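Long-range contact in dehydratase, IlvD/Edd family (Caulobacter crescentus, PDB 5OYN), which dehydrates D-xylonate to 2-dehydro-3-deoxy-D-arabinonate, and D-gluconate with similar efficiency, using a [2Fe-2S] cluster and magnesium: residues A[206-218]-A[319-332]. Sequence-based numbering, arbitrary orientation.
With FES (Fe2/s2 (inorganic) cluster), chain F.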
loop_
_atom_site.group_PDB
_atom_site.type_symbol
_atom_site.label_atom_id
_atom_site.label_comp_id
_atom_site.label_asym_id
_atom_site.label_seq_id
_atom_site.Cartn_x
_atom_site.Cartn_y
_atom_site.Cartn_z
ATOM N N SER A 206 -7.834 17.433 -7.885
ATOM C CA SER A 206 -7.920 16.145 -7.195
ATOM C C SER A 206 -7.543 15.029 -8.164
ATOM O O SER A 206 -7.181 15.273 -9.319
ATOM C CB SER A 206 -9.324 15.914 -6.641
ATOM O OG SER A 206 -10.185 15.400 -7.658
ATOM N N ALA A 207 -7.653 13.791 -7.685
ATOM C CA ALA A 207 -7.469 12.637 -8.547
ATOM C C ALA A 207 -8.655 12.484 -9.520
ATOM O O ALA A 207 -9.775 12.937 -9.261
ATOM C CB ALA A 207 -7.293 11.378 -7.697
ATOM N N GLY A 208 -8.398 11.826 -10.646
ATOM C CA GLY A 208 -9.394 11.614 -11.676
ATOM C C GLY A 208 -8.926 12.134 -13.021
ATOM O O GLY A 208 -7.824 12.663 -13.170
ATOM N N HIS A 209 -9.804 11.986 -14.015
ATOM C CA HIS A 209 -9.479 12.397 -15.376
ATOM C C HIS A 209 -10.042 13.793 -15.645
ATOM O O HIS A 209 -10.593 14.446 -14.751
ATOM C CB HIS A 209 -9.959 11.353 -16.395
ATOM C CG HIS A 209 -11.449 11.195 -16.489
ATOM N ND1 HIS A 209 -12.278 12.187 -16.971
ATOM C CD2 HIS A 209 -12.248 10.133 -16.221
ATOM C CE1 HIS A 209 -13.528 11.756 -16.951
ATOM N NE2 HIS A 209 -13.537 10.510 -16.510
ATOM N N CYS A 210 -9.864 14.276 -16.880
ATOM C CA CYS A 210 -10.328 15.616 -17.234
ATOM C C CYS A 210 -11.798 15.778 -16.864
ATOM O O CYS A 210 -12.603 14.875 -17.094
ATOM C CB CYS A 210 -10.103 15.868 -18.727
ATOM S SG CYS A 210 -8.338 15.999 -19.145
ATOM N N ASN A 211 -12.136 16.909 -16.239
ATOM C CA ASN A 211 -13.453 17.089 -15.632
ATOM C C ASN A 211 -14.451 17.778 -16.552
ATOM O O ASN A 211 -15.575 18.054 -16.122
ATOM C CB ASN A 211 -13.345 17.867 -14.303
ATOM C CG ASN A 211 -12.621 19.202 -14.442
ATOM O OD1 ASN A 211 -12.440 19.720 -15.552
ATOM N ND2 ASN A 211 -12.210 19.776 -13.304
ATOM N N THR A 212 -14.058 18.079 -17.785
ATOM C CA THR A 212 -14.938 18.526 -18.857
ATOM C C THR A 212 -15.427 17.320 -19.661
ATOM O O THR A 212 -14.930 16.199 -19.512
ATOM C CB THR A 212 -14.186 19.491 -19.761
ATOM O OG1 THR A 212 -12.843 19.010 -19.921
ATOM C CG2 THR A 212 -14.144 20.873 -19.133
ATOM N N MET A 213 -16.406 17.548 -20.539
ATOM C CA MET A 213 -16.881 16.479 -21.419
ATOM C C MET A 213 -15.915 16.271 -22.590
ATOM O O MET A 213 -16.246 16.444 -23.763
ATOM C CB MET A 213 -18.284 16.787 -21.909
ATOM C CG MET A 213 -18.878 15.710 -22.811
ATOM S SD MET A 213 -19.169 14.167 -21.950
ATOM C CE MET A 213 -20.489 14.706 -20.855
ATOM N N GLY A 214 -14.687 15.912 -22.250
ATOM C CA GLY A 214 -13.663 15.617 -23.226
ATOM C C GLY A 214 -13.672 14.151 -23.597
ATOM O O GLY A 214 -14.674 13.450 -23.434
ATOM N N THR A 215 -12.529 13.677 -24.098
ATOM C CA THR A 215 -12.480 12.308 -24.604
ATOM C C THR A 215 -12.695 11.302 -23.487
ATOM O O THR A 215 -13.380 10.289 -23.687
ATOM C CB THR A 215 -11.151 12.032 -25.304
ATOM O OG1 THR A 215 -10.831 13.125 -26.168
ATOM C CG2 THR A 215 -11.234 10.746 -26.108
ATOM N N ALA A 216 -12.124 11.573 -22.303
ATOM C CA ALA A 216 -12.205 10.629 -21.191
ATOM C C ALA A 216 -13.630 10.509 -20.675
ATOM O O ALA A 216 -14.150 9.401 -20.506
ATOM C CB ALA A 216 -11.261 11.051 -20.063
ATOM N N SER A 217 -14.287 11.635 -20.414
ATOM C CA SER A 217 -15.677 11.529 -19.995
ATOM C C SER A 217 -16.543 10.951 -21.113
ATOM O O SER A 217 -17.468 10.175 -20.847
ATOM C CB SER A 217 -16.197 12.888 -19.549
ATOM O OG SER A 217 -15.174 13.617 -18.910
ATOM N N THR A 218 -16.240 11.287 -22.373
ATOM C CA THR A 218 -17.010 10.740 -23.489
ATOM C C THR A 218 -16.835 9.229 -23.593
ATOM O O THR A 218 -17.817 8.475 -23.583
ATOM C CB THR A 218 -16.599 11.409 -24.802
ATOM O OG1 THR A 218 -16.793 12.830 -24.711
ATOM C CG2 THR A 218 -17.427 10.857 -25.950
ATOM N N VAL A 319 -26.662 18.006 -22.365
ATOM C CA VAL A 319 -25.878 18.107 -21.135
ATOM C C VAL A 319 -25.147 19.442 -21.118
ATOM O O VAL A 319 -24.474 19.811 -22.087
ATOM C CB VAL A 319 -24.908 16.920 -20.951
ATOM C CG1 VAL A 319 -25.593 15.613 -21.292
ATOM C CG2 VAL A 319 -23.618 17.097 -21.736
ATOM N N ASN A 320 -25.293 20.168 -20.010
ATOM C CA ASN A 320 -24.834 21.550 -19.905
ATOM C C ASN A 320 -23.424 21.587 -19.310
ATOM O O ASN A 320 -23.179 22.105 -18.228
ATOM C CB ASN A 320 -25.816 22.363 -19.076
ATOM C CG ASN A 320 -25.574 23.847 -19.203
ATOM O OD1 ASN A 320 -24.740 24.279 -20.008
ATOM N ND2 ASN A 320 -26.283 24.639 -18.397
ATOM N N MET A 321 -22.482 21.063 -20.087
ATOM C CA MET A 321 -21.131 20.790 -19.634
ATOM C C MET A 321 -20.108 21.366 -20.609
ATOM O O MET A 321 -20.217 21.160 -21.823
ATOM C CB MET A 321 -20.935 19.277 -19.502
ATOM C CG MET A 321 -20.086 18.838 -18.338
ATOM S SD MET A 321 -20.077 17.047 -18.197
ATOM C CE MET A 321 -18.305 16.756 -18.032
ATOM N N GLN A 322 -19.088 22.049 -20.071
ATOM C CA GLN A 322 -17.924 22.466 -20.844
ATOM C C GLN A 322 -17.356 21.293 -21.637
ATOM O O GLN A 322 -17.349 20.163 -21.137
ATOM C CB GLN A 322 -16.862 23.048 -19.908
ATOM C CG GLN A 322 -17.005 24.541 -19.723
ATOM C CD GLN A 322 -16.208 25.101 -18.561
ATOM O OE1 GLN A 322 -14.978 25.212 -18.623
ATOM N NE2 GLN A 322 -16.908 25.466 -17.490
ATOM N N PRO A 323 -16.860 21.502 -22.865
ATOM C CA PRO A 323 -16.715 22.764 -23.607
ATOM C C PRO A 323 -17.991 23.279 -24.267
ATOM O O PRO A 323 -18.078 24.477 -24.517
ATOM C CB PRO A 323 -15.671 22.419 -24.675
ATOM C CG PRO A 323 -15.842 20.981 -24.902
ATOM C CD PRO A 323 -16.239 20.376 -23.579
ATOM N N ALA A 324 -18.964 22.407 -24.533
ATOM C CA ALA A 324 -20.186 22.872 -25.184
ATOM C C ALA A 324 -21.001 23.804 -24.293
ATOM O O ALA A 324 -21.666 24.714 -24.799
ATOM C CB ALA A 324 -21.041 21.680 -25.613
ATOM N N GLY A 325 -20.964 23.605 -22.979
ATOM C CA GLY A 325 -21.838 24.309 -22.057
ATOM C C GLY A 325 -21.071 24.870 -20.873
ATOM O O GLY A 325 -19.935 25.345 -20.999
ATOM N N LYS A 326 -21.698 24.770 -19.700
ATOM C CA LYS A 326 -21.352 25.556 -18.518
ATOM C C LYS A 326 -20.684 24.775 -17.389
ATOM O O LYS A 326 -19.652 25.213 -16.873
ATOM C CB LYS A 326 -22.627 26.223 -18.001
ATOM C CG LYS A 326 -22.463 27.020 -16.746
ATOM C CD LYS A 326 -23.819 27.524 -16.287
ATOM C CE LYS A 326 -23.683 28.657 -15.289
ATOM N NZ LYS A 326 -24.362 28.268 -14.036
ATOM N N TYR A 327 -21.238 23.641 -16.965
ATOM C CA TYR A 327 -20.788 22.983 -15.742
ATOM C C TYR A 327 -19.720 21.923 -16.024
ATOM O O TYR A 327 -19.195 21.806 -17.131
ATOM C CB TYR A 327 -21.981 22.390 -14.998
ATOM C CG TYR A 327 -22.997 23.442 -14.623
ATOM C CD1 TYR A 327 -22.772 24.312 -13.563
ATOM C CD2 TYR A 327 -24.177 23.588 -15.351
ATOM C CE1 TYR A 327 -23.707 25.292 -13.224
ATOM C CE2 TYR A 327 -25.118 24.561 -15.018
ATOM C CZ TYR A 327 -24.876 25.406 -13.957
ATOM O OH TYR A 327 -25.805 26.369 -13.634
ATOM N N LEU A 328 -19.367 21.153 -14.998
ATOM C CA LEU A 328 -18.303 20.165 -15.090
ATOM C C LEU A 328 -18.798 18.823 -14.563
ATOM O O LEU A 328 -19.986 18.675 -14.258
ATOM C CB LEU A 328 -17.076 20.640 -14.319
ATOM C CG LEU A 328 -16.463 21.986 -14.723
ATOM C CD1 LEU A 328 -15.217 22.262 -13.903
ATOM C CD2 LEU A 328 -16.111 22.018 -16.177
ATOM N N GLY A 329 -17.889 17.851 -14.438
ATOM C CA GLY A 329 -18.290 16.473 -14.165
ATOM C C GLY A 329 -19.095 16.279 -12.889
ATOM O O GLY A 329 -19.958 15.400 -12.823
ATOM N N GLU A 330 -18.838 17.089 -11.865
ATOM C CA GLU A 330 -19.581 16.933 -10.622
ATOM C C GLU A 330 -21.060 17.206 -10.827
ATOM O O GLU A 330 -21.909 16.412 -10.414
ATOM C CB GLU A 330 -19.018 17.858 -9.552
ATOM C CG GLU A 330 -17.702 17.388 -8.946
ATOM C CD GLU A 330 -17.468 18.002 -7.591
ATOM O OE1 GLU A 330 -18.113 17.515 -6.642
ATOM O OE2 GLU A 330 -16.675 18.974 -7.476
ATOM N N ARG A 331 -21.397 18.339 -11.448
ATOM C CA ARG A 331 -22.807 18.649 -11.666
ATOM C C ARG A 331 -23.460 17.618 -12.589
ATOM O O ARG A 331 -24.615 17.212 -12.371
ATOM C CB ARG A 331 -22.954 20.060 -12.226
ATOM C CG ARG A 331 -22.703 21.170 -11.208
ATOM C CD ARG A 331 -23.721 21.163 -10.070
ATOM N NE ARG A 331 -25.117 21.362 -10.478
ATOM C CZ ARG A 331 -25.703 22.550 -10.669
ATOM N NH1 ARG A 331 -25.018 23.675 -10.522
ATOM N NH2 ARG A 331 -26.985 22.617 -11.010
ATOM N N PHE A 332 -22.719 17.157 -13.603
ATOM C CA PHE A 332 -23.266 16.170 -14.515
ATOM C C PHE A 332 -23.677 14.910 -13.764
ATOM O O PHE A 332 -24.807 14.422 -13.912
ATOM C CB PHE A 332 -22.250 15.858 -15.615
ATOM C CG PHE A 332 -22.715 14.794 -16.579
ATOM C CD1 PHE A 332 -23.976 14.872 -17.172
ATOM C CD2 PHE A 332 -21.901 13.707 -16.882
ATOM C CE1 PHE A 332 -24.410 13.900 -18.041
ATOM C CE2 PHE A 332 -22.329 12.727 -17.753
ATOM C CZ PHE A 332 -23.585 12.820 -18.330
HETATM FE FE1 FES F . -5.809 11.921 -18.935
HETATM FE FE2 FES F . -7.074 14.376 -20.236
HETATM S S1 FES F . -5.055 13.924 -19.470
HETATM S S2 FES F . -7.885 12.607 -19.200
#
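Two backbone hydrogen bonds join N211-M213 to the loop 319-328 and the first residue of helix 329-335, one from M213 N to Q322 O (2.8 Å) and the other from G329 N to N211 O. Between these bonds sits M321, whose CE lies against the T212-M213 peptide, 3.4 Å from T212 C. Its SD meets the terminal methyl of M213, the two thioether chains crossing at about a right angle. M213 runs its CG away from the backbone N (chi1 -179°) and then bends at both following torsions, which brings CE to V319 CG2 and over one face of the F332 ring, offset toward the rim and 4.1 Å from F332 CE2. Were M321 cut back to an alanine, the T212-M213 peptide would probably lose its methyl cover from this loop, and the M213 methyl the sulfur it rests against. On the N211 side, L328, the N-cap residue of helix 329-335, lays CD1 beside the N211 amide (3.9 Å to ND2) and CD2 beside T212 CG2, which also touches Q322 CB at 3.6 Å. The polar ends of N211 and T212 turn to other partners: N211 OD1 is hydrogen-bonded to S175 OG and N211 ND2 to L164 O, while T212 OG1 bonds to S175 O. Just before these residues, C210 SG ligates the cluster iron FE2 at 2.3 Å, while A216, early in helix 215-225, brings its CB to cluster sulfur S2. The case illustrates how a metal ligand in a loop can be placed by the residues that follow it: two main-chain bonds and the sulfur-rich packing around M213 tie down the 211-213 backbone, which probably helps to hold C210 in place.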